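Long-range contacts in Non-reducing end beta-L-arabinofuranosidase (Bacteroides thetaiotaomicron, PDB 5MQO), which probably hydrolyses glycosidic linkages of plant pectin as a gut-bacterial glycoside hydrolase of family GH127: residues Thr332-Val337 / Gln365-Pro370; Cys341-Asp346 / Gln372-Thr377. One frame throughout, in Å; residues are numbered along the deposited sequence.

Interaction 1: residues Thr332-Val337 / Gln365-Pro370; sequences TRKMYV and QSYGRP
R333 and P370 run side by side and point the same way, with P370 CG over one face of the guanidinium and CB beside it. P370 CG stands 3.6 Å above the guanidinium plane, displaced toward its rim, and comes 3.7 Å from R333 CZ. The arginine chain bends at chi3 (-53°), which turns NE back from the line of the chain; NE forms a salt bridge with D329. A flat cation suits this place, because its face can lie against hydrocarbon while its edge keeps the charge pair.

K334 also lies alongside P370, but as a straight chain. Its CG is anti to the carbonyl carbon (chi1 -64°), and the extended methylenes beyond pass the proline so that K334 CE is 3.9 Å from P370 CD. The same CE is 3.6 Å from the carbonyl O of G368. The ammonium is engaged elsewhere, in a salt bridge with the second carboxylate oxygen of D329, so one aspartate holds both basic side chains. Lysine combines the long greasy shaft needed here with a charge that reaches this acid.

Y367 receives the backbone of K334 at its edge: K334 O lies in the ring plane, 3.7 Å from Y367 CE1, while K334 CB approaches Y367 CD1 at 4.1 Å. The phenol hydroxyl is hydrogen-bonded to N301, and the ring touches I330, which suits an aromatic residue with a polar tip in a buried place.

No hydrogen bond joins the two segments, although R333 has a backbone bond to Y371, just past P370. The chain leaving helix 317-333 is thus packed against a loop that begins with a G1 beta bulge, Q365 and S366 both facing L344, within a catalytic domain whose many helices are consistent with the (alpha/alpha)6 barrel of its clan.

Interaction 2: residues Cys341-Asp346 / Gln372-Thr377; sequences CGALYD and QLPNST
The ring of Y345 meets T377 with its edge: T377 O lies in the ring plane, 3.2 Å from Y345 CE1 and 3.3 Å from Y345 CD1. Two ring C-H groups therefore face one carbonyl oxygen, an approach that would be mildly favourable electrostatically. Y345 also makes an edge-to-face pair with H379, and its hydroxyl is hydrogen-bonded to K447. An alanine in place of Y345 would probably leave K447 without its phenol partner and open a gap beside T377 O and H379.

The other flat group is the amide of Q372. L344 CD2 sits over one face of it, nearest to Q372 NE2 at 3.6 Å, and the two side chains cross at about a right angle. Q372 CG is anti to the backbone N (chi1 175°) and the chain is extended beyond it, a length that carries the amide to the leucine methyl; OE1 accepts a bond from the backbone N of R369.

A343 and L344 both face S366 across a classic beta bulge, so 341-346 pairs with the chain shortly before 372-377 while its side chains pack on 372-377 itself.

Small size is what A343 needs, since its CB sits 3.4 Å from Q372 O and 4.1 Å from P374 CD. P374 offers an apolar ring there and also sets its CG near the carbonyl of A343. The A343 O and T377 O atoms are 3.3 Å apart; being two acceptors, they form no bond, and their proximity is probably mildly repulsive, while T377 O also faces the C-H edge of Y345.

Interactions 1 and 2 lie 8 Å apart between centres. In interaction 1, K334 and Y367 are buried while R369 at its margin is exposed; in interaction 2, A343 and Y345 are buried and no touching residue is exposed. Their segments alternate along the chain: 365-370 and 372-377 belong to one loop. This loop, which precedes helix 382-399, meets first the end region of helix 317-333 and then the loop after it. A side-chain hydrogen bond, Y336 OH to P374 O (2.7 Å), and a backbone one, S366 N to L344 O (2.9 Å), tie the two together. Interaction 1 packs charged side chains on proline; interaction 2 has no charged side chain in its packing.

Interaction 1: residues Thr332-Val337 / Gln365-Pro370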
# COMPACT_ATOMS: atom_id res chain seq x y z
N THR A 332 -4.98 -9.53 12.28
CA THR A 332 -5.36 -9.58 13.69
C THR A 332 -4.15 -9.88 14.63
O THR A 332 -4.26 -9.79 15.88
CB THR A 332 -6.50 -10.58 13.87
OG1 THR A 332 -6.01 -11.90 13.66
CG2 THR A 332 -7.65 -10.28 12.88
N ARG A 333 -3.00 -10.26 14.05
CA ARG A 333 -1.91 -10.76 14.89
C ARG A 333 -0.52 -10.29 14.57
O ARG A 333 0.33 -10.36 15.45
CB ARG A 333 -1.92 -12.30 14.96
CG ARG A 333 -3.30 -12.91 15.19
CD ARG A 333 -3.23 -14.31 15.77
NE ARG A 333 -2.37 -15.15 14.95
CZ ARG A 333 -1.93 -16.36 15.29
NH1 ARG A 333 -2.29 -16.91 16.45
NH2 ARG A 333 -1.12 -17.02 14.46
N LYS A 334 -0.25 -9.82 13.35
CA LYS A 334 1.12 -9.55 12.92
C LYS A 334 1.32 -8.27 12.09
O LYS A 334 2.26 -8.19 11.31
CB LYS A 334 1.61 -10.74 12.11
CG LYS A 334 1.70 -12.01 12.92
CD LYS A 334 2.34 -13.10 12.09
CE LYS A 334 2.16 -14.46 12.76
NZ LYS A 334 2.73 -15.50 11.85
N MET A 335 0.45 -7.28 12.25
CA MET A 335 0.50 -6.08 11.42
C MET A 335 0.57 -4.90 12.33
O MET A 335 -0.19 -4.81 13.30
CB MET A 335 -0.74 -5.96 10.58
CG MET A 335 -0.82 -4.71 9.73
SD MET A 335 -2.28 -4.74 8.69
CE MET A 335 -3.45 -4.07 9.87
N TYR A 336 1.46 -3.97 12.01
CA TYR A 336 1.49 -2.72 12.75
C TYR A 336 0.23 -1.87 12.44
O TYR A 336 -0.39 -2.01 11.38
CB TYR A 336 2.77 -1.97 12.45
CG TYR A 336 3.95 -2.65 13.03
CD1 TYR A 336 4.65 -3.62 12.33
CD2 TYR A 336 4.39 -2.31 14.29
CE1 TYR A 336 5.78 -4.25 12.88
CE2 TYR A 336 5.50 -2.93 14.87
CZ TYR A 336 6.20 -3.89 14.16
OH TYR A 336 7.31 -4.48 14.76
N VAL A 337 -0.13 -0.98 13.37
CA VAL A 337 -1.31 -0.10 13.23
C VAL A 337 -1.32 0.81 11.99
O VAL A 337 -2.36 1.26 11.57
CB VAL A 337 -1.49 0.73 14.52
CG1 VAL A 337 -0.37 1.76 14.63
CG2 VAL A 337 -2.86 1.40 14.59
N GLN A 365 13.95 -9.48 7.70
CA GLN A 365 13.03 -8.50 7.13
C GLN A 365 11.67 -9.18 7.08
O GLN A 365 11.00 -9.27 6.04
CB GLN A 365 13.53 -8.04 5.76
CG GLN A 365 15.05 -7.92 5.69
CD GLN A 365 15.56 -6.97 4.64
OE1 GLN A 365 14.90 -6.70 3.64
NE2 GLN A 365 16.75 -6.43 4.86
N SER A 366 11.30 -9.66 8.27
CA SER A 366 10.38 -10.76 8.42
C SER A 366 9.27 -10.59 9.45
O SER A 366 9.41 -9.87 10.46
CB SER A 366 11.17 -12.03 8.76
OG SER A 366 10.32 -13.11 9.08
N TYR A 367 8.18 -11.32 9.20
CA TYR A 367 7.11 -11.49 10.15
C TYR A 367 7.69 -12.16 11.38
O TYR A 367 8.63 -12.89 11.26
CB TYR A 367 5.99 -12.35 9.54
CG TYR A 367 5.07 -11.62 8.57
CD1 TYR A 367 4.24 -10.59 9.03
CD2 TYR A 367 5.01 -11.95 7.20
CE1 TYR A 367 3.38 -9.90 8.17
CE2 TYR A 367 4.15 -11.27 6.34
CZ TYR A 367 3.33 -10.24 6.84
OH TYR A 367 2.46 -9.53 6.04
N GLY A 368 7.13 -11.89 12.55
CA GLY A 368 7.57 -12.47 13.85
C GLY A 368 6.49 -13.35 14.41
O GLY A 368 5.60 -13.78 13.65
N ARG A 369 6.57 -13.63 15.72
CA ARG A 369 5.53 -14.35 16.47
C ARG A 369 4.24 -13.56 16.47
O ARG A 369 4.29 -12.34 16.34
CB ARG A 369 5.91 -14.52 17.95
CG ARG A 369 7.06 -15.49 18.27
CD ARG A 369 7.23 -15.72 19.79
NE ARG A 369 6.92 -14.51 20.56
CZ ARG A 369 7.78 -13.53 20.82
NH1 ARG A 369 9.04 -13.61 20.44
NH2 ARG A 369 7.38 -12.47 21.48
N PRO A 370 3.09 -14.23 16.63
CA PRO A 370 1.86 -13.49 16.83
C PRO A 370 1.99 -12.44 17.96
O PRO A 370 2.67 -12.69 18.97
CB PRO A 370 0.84 -14.58 17.22
CG PRO A 370 1.44 -15.89 16.85
CD PRO A 370 2.86 -15.66 16.42

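Interaction 2: residues Cys341-Asp346 / Gln372-Thr377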
# COMPACT_ATOMS: atom_id res chain seq x y z
N CYS A 341 4.33 -4.23 7.61
CA CYS A 341 4.54 -5.61 7.88
C CYS A 341 6.04 -5.93 8.01
O CYS A 341 6.84 -5.53 7.18
CB CYS A 341 3.88 -6.44 6.77
SG CYS A 341 2.08 -6.21 6.62
N GLY A 342 6.38 -6.71 9.03
CA GLY A 342 7.72 -7.20 9.24
C GLY A 342 8.33 -6.52 10.44
O GLY A 342 8.85 -5.43 10.35
N ALA A 343 8.26 -7.24 11.56
CA ALA A 343 8.76 -6.87 12.86
C ALA A 343 10.23 -7.14 13.12
O ALA A 343 10.77 -6.60 14.09
CB ALA A 343 7.99 -7.69 13.88
N LEU A 344 10.86 -8.02 12.34
CA LEU A 344 12.21 -8.53 12.66
C LEU A 344 13.14 -8.18 11.54
O LEU A 344 12.88 -8.51 10.40
CB LEU A 344 12.24 -10.05 12.87
CG LEU A 344 11.18 -10.69 13.77
CD1 LEU A 344 11.12 -12.19 13.53
CD2 LEU A 344 11.40 -10.42 15.25
N TYR A 345 14.22 -7.51 11.90
CA TYR A 345 15.40 -7.40 11.04
C TYR A 345 15.97 -8.82 10.85
O TYR A 345 16.21 -9.23 9.72
CB TYR A 345 16.47 -6.47 11.69
CG TYR A 345 16.18 -4.95 11.60
CD1 TYR A 345 15.07 -4.37 12.23
CD2 TYR A 345 17.05 -4.10 10.91
CE1 TYR A 345 14.83 -3.00 12.13
CE2 TYR A 345 16.82 -2.74 10.82
CZ TYR A 345 15.71 -2.20 11.43
OH TYR A 345 15.49 -0.85 11.33
N ASP A 346 16.18 -9.54 11.95
CA ASP A 346 16.71 -10.90 11.92
C ASP A 346 16.00 -11.72 12.97
O ASP A 346 15.62 -11.17 13.98
CB ASP A 346 18.20 -10.94 12.27
CG ASP A 346 19.06 -10.06 11.37
OD1 ASP A 346 19.22 -10.30 10.14
OD2 ASP A 346 19.65 -9.13 11.94
N GLN A 372 3.90 -10.01 18.21
CA GLN A 372 5.24 -9.50 18.46
C GLN A 372 5.42 -8.25 17.61
O GLN A 372 5.78 -8.33 16.42
CB GLN A 372 6.32 -10.54 18.16
CG GLN A 372 7.75 -10.04 18.30
CD GLN A 372 8.78 -11.08 17.96
OE1 GLN A 372 8.53 -12.06 17.22
NE2 GLN A 372 9.97 -10.89 18.49
N LEU A 373 5.16 -7.09 18.21
CA LEU A 373 5.11 -5.83 17.45
C LEU A 373 5.98 -4.70 18.01
O LEU A 373 5.47 -3.62 18.26
CB LEU A 373 3.66 -5.38 17.28
CG LEU A 373 2.81 -6.42 16.52
CD1 LEU A 373 1.32 -6.13 16.69
CD2 LEU A 373 3.21 -6.50 15.05
N PRO A 374 7.29 -4.94 18.16
CA PRO A 374 8.20 -3.91 18.68
C PRO A 374 8.22 -2.64 17.81
O PRO A 374 7.87 -2.67 16.66
CB PRO A 374 9.57 -4.60 18.59
CG PRO A 374 9.43 -5.52 17.42
CD PRO A 374 8.07 -6.10 17.66
N ASN A 375 8.72 -1.57 18.38
CA ASN A 375 8.52 -0.26 17.85
C ASN A 375 9.81 0.29 17.28
O ASN A 375 9.85 0.64 16.09
CB ASN A 375 8.00 0.64 18.97
CG ASN A 375 6.54 0.36 19.33
OD1 ASN A 375 6.24 -0.33 20.31
ND2 ASN A 375 5.64 0.92 18.54
N SER A 376 10.84 0.41 18.13
CA SER A 376 12.16 0.87 17.72
C SER A 376 12.79 -0.03 16.67
O SER A 376 13.47 0.47 15.78
CB SER A 376 13.14 0.97 18.90
OG SER A 376 12.68 1.81 19.96
N THR A 377 12.56 -1.34 16.77
CA THR A 377 13.15 -2.26 15.83
C THR A 377 12.17 -2.82 14.80
O THR A 377 12.50 -3.81 14.14
CB THR A 377 13.87 -3.40 16.56
OG1 THR A 377 12.94 -4.08 17.40
CG2 THR A 377 15.02 -2.85 17.43